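Local coordinates for protein glucose dehydrogenase (PDB 7CDY) that binds a calcium ion and belongs to the glucose/sorbosone dehydrogenase family of beta-propeller proteins, at residues A[214-219]-A[263-268]; A[190-195]-A[208-213]; A[257-262]-A[303-308]. All coordinates share one frame; numbering follows the deposited sequence.

Contact 1: A[214-219]-A[263-268]; sequences GGDELN and VSPGLS. With CA (calcium ion), chain D.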
loop_
_atom_site.group_PDB
_atom_site.type_symbol
_atom_site.label_atom_id
_atom_site.label_comp_id
_atom_site.label_asym_id
_atom_site.label_seq_id
_atom_site.Cartn_x
_atom_site.Cartn_y
_atom_site.Cartn_z
ATOM N N GLY A 214 8.785 -8.516 -14.796
ATOM C CA GLY A 214 7.482 -8.999 -15.186
ATOM C C GLY A 214 6.710 -9.609 -14.027
ATOM O O GLY A 214 7.241 -9.896 -12.947
ATOM N N GLY A 215 5.418 -9.801 -14.270
ATOM C CA GLY A 215 4.579 -10.562 -13.365
ATOM C C GLY A 215 3.941 -9.812 -12.212
ATOM O O GLY A 215 3.659 -10.430 -11.175
ATOM N N ASP A 216 3.665 -8.517 -12.356
ATOM C CA ASP A 216 2.875 -7.823 -11.341
ATOM C C ASP A 216 1.512 -8.499 -11.223
ATOM O O ASP A 216 0.995 -9.065 -12.193
ATOM C CB ASP A 216 2.659 -6.356 -11.739
ATOM C CG ASP A 216 3.925 -5.493 -11.649
ATOM O OD1 ASP A 216 5.030 -5.998 -11.362
ATOM O OD2 ASP A 216 3.787 -4.269 -11.885
ATOM N N GLU A 217 0.920 -8.442 -10.026
ATOM C CA GLU A 217 -0.269 -9.232 -9.718
ATOM C C GLU A 217 -1.281 -8.443 -8.909
ATOM O O GLU A 217 -0.925 -7.646 -8.035
ATOM C CB GLU A 217 0.030 -10.414 -8.786
ATOM C CG GLU A 217 0.983 -11.423 -9.310
ATOM C CD GLU A 217 1.179 -12.567 -8.332
ATOM O OE1 GLU A 217 0.763 -12.486 -7.143
ATOM O OE2 GLU A 217 1.747 -13.567 -8.755
ATOM N N LEU A 218 -2.552 -8.762 -9.153
ATOM C CA LEU A 218 -3.677 -8.373 -8.309
ATOM C C LEU A 218 -4.265 -9.639 -7.694
ATOM O O LEU A 218 -4.548 -10.599 -8.417
ATOM C CB LEU A 218 -4.732 -7.682 -9.178
ATOM C CG LEU A 218 -6.068 -7.286 -8.552
ATOM C CD1 LEU A 218 -5.874 -6.171 -7.549
ATOM C CD2 LEU A 218 -7.039 -6.849 -9.632
ATOM N N ASN A 219 -4.429 -9.653 -6.365
ATOM C CA ASN A 219 -4.907 -10.811 -5.611
ATOM C C ASN A 219 -6.089 -10.432 -4.724
ATOM O O ASN A 219 -6.234 -9.280 -4.312
ATOM C CB ASN A 219 -3.799 -11.359 -4.696
ATOM C CG ASN A 219 -2.627 -11.940 -5.475
ATOM O OD1 ASN A 219 -2.782 -12.943 -6.165
ATOM N ND2 ASN A 219 -1.446 -11.348 -5.336
ATOM N N VAL A 263 4.153 -8.076 -18.537
ATOM C CA VAL A 263 5.059 -6.936 -18.575
ATOM C C VAL A 263 4.646 -5.997 -17.447
ATOM O O VAL A 263 3.499 -5.535 -17.406
ATOM C CB VAL A 263 5.030 -6.236 -19.945
ATOM C CG1 VAL A 263 6.029 -5.076 -19.976
ATOM C CG2 VAL A 263 5.331 -7.246 -21.072
ATOM N N SER A 264 5.553 -5.757 -16.507
ATOM C CA SER A 264 5.193 -5.035 -15.273
ATOM C C SER A 264 4.959 -3.550 -15.496
ATOM O O SER A 264 5.878 -2.844 -15.920
ATOM C CB SER A 264 6.287 -5.174 -14.236
ATOM O OG SER A 264 6.443 -6.514 -13.822
ATOM N N PRO A 265 3.777 -3.021 -15.174
ATOM C CA PRO A 265 3.629 -1.557 -15.139
ATOM C C PRO A 265 4.284 -0.918 -13.928
ATOM O O PRO A 265 4.529 0.299 -13.956
ATOM C CB PRO A 265 2.106 -1.351 -15.111
ATOM C CG PRO A 265 1.501 -2.693 -15.489
ATOM C CD PRO A 265 2.486 -3.701 -14.966
ATOM N N GLY A 266 4.572 -1.696 -12.875
ATOM C CA GLY A 266 5.037 -1.155 -11.615
ATOM C C GLY A 266 3.873 -0.697 -10.756
ATOM O O GLY A 266 3.784 0.485 -10.418
ATOM N N LEU A 267 2.985 -1.621 -10.383
ATOM C CA LEU A 267 1.740 -1.254 -9.713
ATOM C C LEU A 267 2.003 -0.586 -8.370
ATOM O O LEU A 267 2.776 -1.089 -7.551
ATOM C CB LEU A 267 0.890 -2.499 -9.474
ATOM C CG LEU A 267 0.639 -3.441 -10.649
ATOM C CD1 LEU A 267 -0.214 -4.606 -10.176
ATOM C CD2 LEU A 267 -0.008 -2.728 -11.838
ATOM N N SER A 268 1.318 0.529 -8.131
ATOM C CA SER A 268 1.482 1.272 -6.887
ATOM C C SER A 268 0.226 2.078 -6.624
ATOM O O SER A 268 -0.192 2.871 -7.474
ATOM C CB SER A 268 2.684 2.208 -6.999
ATOM O OG SER A 268 2.991 2.791 -5.749
HETATM CA CA CA D . 1.572 -14.747 -6.636
HETATM O O HOH W 1 -0.875 -14.982 -6.558
HETATM O O HOH W 2 3.952 -14.918 -6.942
HETATM O O HOH W 3 2.204 -13.511 -4.658
HETATM O O HOH W 4 1.556 -16.651 -8.041
#

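Contact 2: A[190-195]-A[208-213]; sequences HRNPQG and HEHGPR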
loop_
_atom_site.group_PDB
_atom_site.type_symbol
_atom_site.label_atom_id
_atom_site.label_comp_id
_atom_site.label_asym_id
_atom_site.label_seq_id
_atom_site.Cartn_x
_atom_site.Cartn_y
_atom_site.Cartn_z
ATOM N N HIS A 190 3.729 -13.460 -0.591
ATOM C CA HIS A 190 3.669 -12.191 -1.299
ATOM C C HIS A 190 5.082 -11.656 -1.521
ATOM O O HIS A 190 6.001 -11.946 -0.749
ATOM C CB HIS A 190 2.843 -11.185 -0.485
ATOM C CG HIS A 190 1.439 -11.637 -0.231
ATOM N ND1 HIS A 190 0.490 -11.706 -1.229
ATOM C CD2 HIS A 190 0.827 -12.079 0.898
ATOM C CE1 HIS A 190 -0.651 -12.150 -0.725
ATOM N NE2 HIS A 190 -0.471 -12.385 0.562
ATOM N N ARG A 191 5.254 -10.890 -2.607
ATOM C CA ARG A 191 6.569 -10.341 -2.933
ATOM C C ARG A 191 6.774 -8.928 -2.381
ATOM O O ARG A 191 7.444 -8.757 -1.358
ATOM C CB ARG A 191 6.840 -10.402 -4.438
ATOM C CG ARG A 191 8.250 -9.995 -4.807
ATOM C CD ARG A 191 8.476 -10.148 -6.310
ATOM N NE ARG A 191 9.779 -9.627 -6.708
ATOM C CZ ARG A 191 10.028 -8.340 -6.904
ATOM N NH1 ARG A 191 9.047 -7.456 -6.794
ATOM N NH2 ARG A 191 11.246 -7.946 -7.237
ATOM N N ASN A 192 6.245 -7.899 -3.049
ATOM C CA ASN A 192 6.318 -6.532 -2.541
ATOM C C ASN A 192 5.006 -5.822 -2.813
ATOM O O ASN A 192 4.813 -5.223 -3.881
ATOM C CB ASN A 192 7.479 -5.736 -3.131
ATOM C CG ASN A 192 7.688 -4.450 -2.384
ATOM O OD1 ASN A 192 7.432 -4.391 -1.182
ATOM N ND2 ASN A 192 8.140 -3.413 -3.077
ATOM N N PRO A 193 4.075 -5.870 -1.860
ATOM C CA PRO A 193 2.729 -5.312 -2.083
ATOM C C PRO A 193 2.709 -3.807 -1.874
ATOM O O PRO A 193 2.993 -3.318 -0.776
ATOM C CB PRO A 193 1.865 -6.028 -1.037
ATOM C CG PRO A 193 2.839 -6.442 0.047
ATOM C CD PRO A 193 4.187 -6.625 -0.596
ATOM N N GLN A 194 2.329 -3.074 -2.923
ATOM C CA GLN A 194 2.149 -1.633 -2.824
ATOM C C GLN A 194 0.717 -1.218 -3.156
ATOM O O GLN A 194 0.459 -0.046 -3.458
ATOM C CB GLN A 194 3.211 -0.868 -3.620
ATOM C CG GLN A 194 4.615 -1.022 -2.998
ATOM C CD GLN A 194 5.690 -0.189 -3.672
ATOM O OE1 GLN A 194 5.572 0.176 -4.838
ATOM N NE2 GLN A 194 6.747 0.120 -2.926
ATOM N N GLY A 195 -0.237 -2.145 -3.035
ATOM C CA GLY A 195 -1.642 -1.809 -3.133
ATOM C C GLY A 195 -2.445 -2.630 -2.148
ATOM O O GLY A 195 -2.221 -3.842 -2.035
ATOM N N HIS A 208 -2.425 -5.735 -4.339
ATOM C CA HIS A 208 -1.596 -5.917 -5.527
ATOM C C HIS A 208 -0.122 -5.835 -5.155
ATOM O O HIS A 208 0.245 -5.321 -4.093
ATOM C CB HIS A 208 -2.027 -5.054 -6.734
ATOM C CG HIS A 208 -1.769 -3.586 -6.592
ATOM N ND1 HIS A 208 -0.521 -3.061 -6.331
ATOM C CD2 HIS A 208 -2.595 -2.526 -6.770
ATOM C CE1 HIS A 208 -0.599 -1.740 -6.321
ATOM N NE2 HIS A 208 -1.844 -1.389 -6.590
ATOM N N GLU A 209 0.728 -6.368 -6.033
ATOM C CA GLU A 209 2.145 -6.448 -5.709
ATOM C C GLU A 209 2.973 -6.454 -6.982
ATOM O O GLU A 209 2.521 -6.891 -8.042
ATOM C CB GLU A 209 2.474 -7.692 -4.866
ATOM C CG GLU A 209 2.013 -9.004 -5.485
ATOM C CD GLU A 209 2.228 -10.163 -4.535
ATOM O OE1 GLU A 209 3.213 -10.909 -4.695
ATOM O OE2 GLU A 209 1.431 -10.310 -3.581
ATOM N N HIS A 210 4.214 -6.008 -6.835
ATOM C CA HIS A 210 5.196 -6.046 -7.908
ATOM C C HIS A 210 5.689 -7.465 -8.118
ATOM O O HIS A 210 6.005 -8.180 -7.153
ATOM C CB HIS A 210 6.417 -5.211 -7.520
ATOM C CG HIS A 210 6.146 -3.746 -7.425
ATOM N ND1 HIS A 210 6.265 -2.903 -8.508
ATOM C CD2 HIS A 210 5.773 -2.970 -6.379
ATOM C CE1 HIS A 210 5.963 -1.670 -8.135
ATOM N NE2 HIS A 210 5.657 -1.684 -6.849
ATOM N N GLY A 211 5.774 -7.868 -9.382
ATOM C CA GLY A 211 6.616 -8.975 -9.753
ATOM C C GLY A 211 8.036 -8.511 -9.913
ATOM O O GLY A 211 8.355 -7.330 -9.740
ATOM N N PRO A 212 8.923 -9.449 -10.234
ATOM C CA PRO A 212 10.323 -9.084 -10.495
ATOM C C PRO A 212 10.462 -8.488 -11.891
ATOM O O PRO A 212 9.929 -7.402 -12.144
ATOM C CB PRO A 212 11.069 -10.418 -10.324
ATOM C CG PRO A 212 10.054 -11.461 -10.712
ATOM C CD PRO A 212 8.688 -10.902 -10.311
ATOM N N ARG A 213 11.143 -9.161 -12.818
ATOM C CA ARG A 213 11.122 -8.704 -14.206
ATOM C C ARG A 213 9.866 -9.291 -14.836
ATOM O O ARG A 213 9.853 -10.426 -15.326
ATOM C CB ARG A 213 12.392 -9.115 -14.943
ATOM C CG ARG A 213 12.427 -8.672 -16.399
ATOM C CD ARG A 213 13.824 -8.839 -16.969
ATOM N NE ARG A 213 13.829 -8.769 -18.425
ATOM C CZ ARG A 213 14.923 -8.915 -19.164
ATOM N NH1 ARG A 213 14.848 -8.841 -20.486
ATOM N NH2 ARG A 213 16.093 -9.138 -18.578
HETATM O O HOH W 5 2.216 -3.313 -5.821
#

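Contact 3: A[257-262]-A[303-308]; sequences PLHYWR and DKVVAE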
loop_
_atom_site.group_PDB
_atom_site.type_symbol
_atom_site.label_atom_id
_atom_site.label_comp_id
_atom_site.label_asym_id
_atom_site.label_seq_id
_atom_site.Cartn_x
_atom_site.Cartn_y
_atom_site.Cartn_z
ATOM N N PRO A 257 -3.174 -15.315 -9.005
ATOM C CA PRO A 257 -3.690 -13.943 -8.964
ATOM C C PRO A 257 -5.037 -13.850 -9.659
ATOM O O PRO A 257 -5.392 -14.677 -10.504
ATOM C CB PRO A 257 -2.616 -13.129 -9.699
ATOM C CG PRO A 257 -1.868 -14.109 -10.508
ATOM C CD PRO A 257 -1.939 -15.433 -9.798
ATOM N N LEU A 258 -5.815 -12.859 -9.249
ATOM C CA LEU A 258 -7.036 -12.520 -9.962
ATOM C C LEU A 258 -6.711 -12.002 -11.354
ATOM O O LEU A 258 -7.410 -12.307 -12.332
ATOM C CB LEU A 258 -7.789 -11.465 -9.151
ATOM C CG LEU A 258 -9.034 -10.886 -9.805
ATOM C CD1 LEU A 258 -10.035 -12.007 -9.980
ATOM C CD2 LEU A 258 -9.598 -9.771 -8.947
ATOM N N HIS A 259 -5.636 -11.230 -11.462
ATOM C CA HIS A 259 -5.213 -10.625 -12.706
ATOM C C HIS A 259 -3.711 -10.426 -12.611
ATOM O O HIS A 259 -3.177 -10.186 -11.524
ATOM C CB HIS A 259 -5.914 -9.275 -12.873
ATOM C CG HIS A 259 -5.952 -8.782 -14.277
ATOM N ND1 HIS A 259 -6.795 -9.314 -15.229
ATOM C CD2 HIS A 259 -5.236 -7.817 -14.899
ATOM C CE1 HIS A 259 -6.602 -8.688 -16.376
ATOM N NE2 HIS A 259 -5.665 -7.774 -16.203
ATOM N N TYR A 260 -3.024 -10.536 -13.742
ATOM C CA TYR A 260 -1.576 -10.389 -13.738
ATOM C C TYR A 260 -1.118 -9.672 -14.997
ATOM O O TYR A 260 -1.832 -9.615 -16.000
ATOM C CB TYR A 260 -0.851 -11.737 -13.582
ATOM C CG TYR A 260 -1.208 -12.767 -14.632
ATOM C CD1 TYR A 260 -0.523 -12.836 -15.843
ATOM C CD2 TYR A 260 -2.246 -13.662 -14.416
ATOM C CE1 TYR A 260 -0.860 -13.772 -16.795
ATOM C CE2 TYR A 260 -2.585 -14.605 -15.363
ATOM C CZ TYR A 260 -1.897 -14.650 -16.549
ATOM O OH TYR A 260 -2.240 -15.587 -17.498
ATOM N N TRP A 261 0.098 -9.138 -14.933
ATOM C CA TRP A 261 0.707 -8.402 -16.035
ATOM C C TRP A 261 2.057 -9.033 -16.333
ATOM O O TRP A 261 3.010 -8.874 -15.562
ATOM C CB TRP A 261 0.915 -6.942 -15.643
ATOM C CG TRP A 261 -0.308 -6.084 -15.570
ATOM C CD1 TRP A 261 -0.725 -5.173 -16.503
ATOM C CD2 TRP A 261 -1.246 -6.009 -14.486
ATOM N NE1 TRP A 261 -1.867 -4.552 -16.072
ATOM C CE2 TRP A 261 -2.208 -5.041 -14.838
ATOM C CE3 TRP A 261 -1.366 -6.656 -13.250
ATOM C CZ2 TRP A 261 -3.277 -4.715 -14.003
ATOM C CZ3 TRP A 261 -2.438 -6.333 -12.427
ATOM C CH2 TRP A 261 -3.373 -5.370 -12.807
ATOM N N ARG A 262 2.159 -9.719 -17.473
ATOM C CA ARG A 262 3.439 -10.313 -17.839
ATOM C C ARG A 262 4.520 -9.260 -18.055
ATOM O O ARG A 262 5.692 -9.503 -17.750
ATOM C CB ARG A 262 3.274 -11.211 -19.063
ATOM C CG ARG A 262 2.528 -12.487 -18.730
ATOM C CD ARG A 262 2.362 -13.360 -19.974
ATOM N NE ARG A 262 1.695 -14.626 -19.683
ATOM C CZ ARG A 262 2.311 -15.679 -19.155
ATOM N NH1 ARG A 262 1.629 -16.792 -18.936
ATOM N NH2 ARG A 262 3.603 -15.617 -18.849
ATOM N N ASP A 303 -16.190 -10.021 -8.839
ATOM C CA ASP A 303 -14.776 -10.291 -8.631
ATOM C C ASP A 303 -14.020 -10.523 -9.934
ATOM O O ASP A 303 -12.874 -10.973 -9.894
ATOM C CB ASP A 303 -14.588 -11.483 -7.684
ATOM C CG ASP A 303 -14.838 -11.126 -6.225
ATOM O OD1 ASP A 303 -15.130 -9.951 -5.929
ATOM O OD2 ASP A 303 -14.750 -12.044 -5.374
ATOM N N LYS A 304 -14.623 -10.222 -11.080
ATOM C CA LYS A 304 -13.994 -10.447 -12.375
ATOM C C LYS A 304 -13.498 -9.131 -12.958
ATOM O O LYS A 304 -14.204 -8.119 -12.939
ATOM C CB LYS A 304 -14.982 -11.085 -13.353
ATOM N N VAL A 305 -12.282 -9.155 -13.491
ATOM C CA VAL A 305 -11.752 -8.036 -14.261
ATOM C C VAL A 305 -12.160 -8.247 -15.714
ATOM O O VAL A 305 -11.781 -9.251 -16.326
ATOM C CB VAL A 305 -10.227 -7.950 -14.132
ATOM C CG1 VAL A 305 -9.673 -6.893 -15.068
ATOM C CG2 VAL A 305 -9.821 -7.671 -12.691
ATOM N N VAL A 306 -12.934 -7.314 -16.266
ATOM C CA VAL A 306 -13.457 -7.470 -17.624
ATOM C C VAL A 306 -12.831 -6.535 -18.649
ATOM O O VAL A 306 -13.031 -6.753 -19.858
ATOM C CB VAL A 306 -14.997 -7.390 -17.679
ATOM C CG1 VAL A 306 -15.616 -8.439 -16.768
ATOM C CG2 VAL A 306 -15.465 -6.007 -17.309
ATOM N N ALA A 307 -12.110 -5.497 -18.230
ATOM C CA ALA A 307 -11.429 -4.629 -19.179
ATOM C C ALA A 307 -10.335 -3.871 -18.443
ATOM O O ALA A 307 -10.437 -3.627 -17.234
ATOM C CB ALA A 307 -12.396 -3.638 -19.832
ATOM N N GLU A 308 -9.287 -3.514 -19.188
ATOM C CA GLU A 308 -8.166 -2.723 -18.686
ATOM C C GLU A 308 -7.981 -1.507 -19.586
ATOM O O GLU A 308 -7.754 -1.655 -20.796
ATOM C CB GLU A 308 -6.873 -3.547 -18.633
ATOM C CG GLU A 308 -5.659 -2.698 -18.281
ATOM C CD GLU A 308 -4.367 -3.491 -18.183
ATOM O OE1 GLU A 308 -3.313 -2.857 -17.956
ATOM O OE2 GLU A 308 -4.390 -4.725 -18.355
HETATM O O HOH W 6 -3.244 -7.349 -17.434
HETATM O O HOH W 7 -6.058 -6.713 -18.813
#

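Contact 1: A[214-219]-A[263-268]
S264 and the residues that follow it wrap round the carboxylate of D216. The hydroxyl OG of S264, anti to its own carbonyl carbon (chi1 -64°), donates to D216 OD1 at 2.9 Å and comes from above the carboxylate plane, 71° out of it. The same OG presses on the glycine-rich turn, 3.0 Å from G214 CA. P265 brings its ring carbon CD to 3.4 Å from D216 OD2. The chain then turns through G266, and G266 N donates to D216 OD2 at 2.9 Å, nearly in line with the C-O bond. L267 N adds a second bond to D216 OD2 at 3.1 Å, from 40° above the plane. L267 also sets CD1 against the methylene of D216, 3.7 Å from D216 CB. With G211 N bonding OD1 as well, both oxygens of this buried group are satisfied by donors, which would be expected to stabilise its charged form. The neighbouring E217 turns the other way and chelates the calcium ion through OE1 (2.5 Å) and OE2 (2.4 Å). Four waters and the carbonyl of Y227 complete that shell; N219 is second-shell, bonding E217 OE1 through ND2 and water 1 through OD1. G215 and D216 form a G1 bulge opposite W261. Strand 216-219 runs between strands 205-210 and 259-261, while P265 and L267 pack on strands 284-289 and 294-301 of the next sheet.

Contact 2: A[190-195]-A[208-213]
A beta hairpin, strands 192-198 and 205-210, carries this contact, with a classic bulge where Q194 and G195 both face H208. The bulge is tied by H208 N to G195 O at 3.0 Å, and water 5 joins Q194 N to H208 ND1. G195, having no side chain, lets the imidazole of H208 lie flat over its CA, 3.5 Å from the ring centroid to G195 CA and 15° off the normal. H208 NE2 is taken by the carbonyl of G269. On the other face of the hairpin the carboxylate of E209 is gripped by H190 and R191. H190 ND1 gives OE2 of E209 a bond of 2.9 Å, in the ring plane and almost head-on to the carboxylate oxygen, the ring and carboxylate planes standing 59° apart. R191 N gives OE1 of E209 a second one, also 2.9 Å, from above the carboxylate plane. H190 NE2 in turn meets S187 OG, so the imidazole is fixed at both nitrogens. H210 and Q194 link across the strands: H210 NE2 donates to Q194 OE1 at 2.7 Å, the amide turned 77° against the ring. R191, extended as far as NE, reaches the backbone of 210-212; NH1 of R191 bonds H210 O at 3.1 Å, and G211 O and P212 N lie over one face of the guanidinium. E209, whose side chain is about 5 Å from the calcium ion, and the bulge lie on the first two strands of a four-stranded antiparallel sheet, with H190 in the loop leading in, consistent with a propeller blade.

Contact 3: A[257-262]-A[303-308]
H259 and V305 face each other from strands 259-261 and 304-308, whose axes are 9.6 Å apart at their closest and run 52° to one another, a spacing that leaves side chains rather than backbone bonds to make the contact. At one end L258 meets the residue just before the second strand: its CD1 sits 3.0 Å from D303 O, and its CD2 is 4.3 Å from V305 CG2. In the middle, V305 CG1 lies over one face of the H259 imidazole, 4.0 Å from the ring centroid of H259 and 22° off its normal, a CH-pi contact displaced toward the rim. CD2 of the same ring rests over a face of the W261 indole. The far end is polar. W261 NE1 donates to E308 OE1 at 2.9 Å, in the indole plane but 40° above the carboxylate plane, and E308 reaches it with a fully extended chain. Water 7 bridges the gap at the imidazole edge, 2.8 Å from H259 NE2 and 2.6 Å from E308 OE2; water 6 donates to the same OE2 and to Y260 O. E308 OE1 also forms a salt bridge with R310. The indole N-H, two waters and a guanidinium thus converge on one carboxylate, which should favour its ionised state: the contact is apolar at L258 and V305, hydrated and charged at E308.

In the fold
Following the chain from the N terminus, contact 2 closes first, pairing the two arms of a hairpin across a 12-residue connection. Contact 1 opens directly after it at 214 and spans 43 residues to 263-268. Contact 3 begins inside that loop, at 257, and ends beyond it at 308, so contacts 1 and 3 cross, while contact 2 stands in series with both. Contact 2 lies within one four-stranded antiparallel sheet; the other two join that sheet to the following one, contact 1 on the strand 267-273 side and contact 3 through the outermost strands 259-261 and 304-311. Contact 1 touches both others, whereas contacts 2 and 3, centres about 15 Å apart, do not meet.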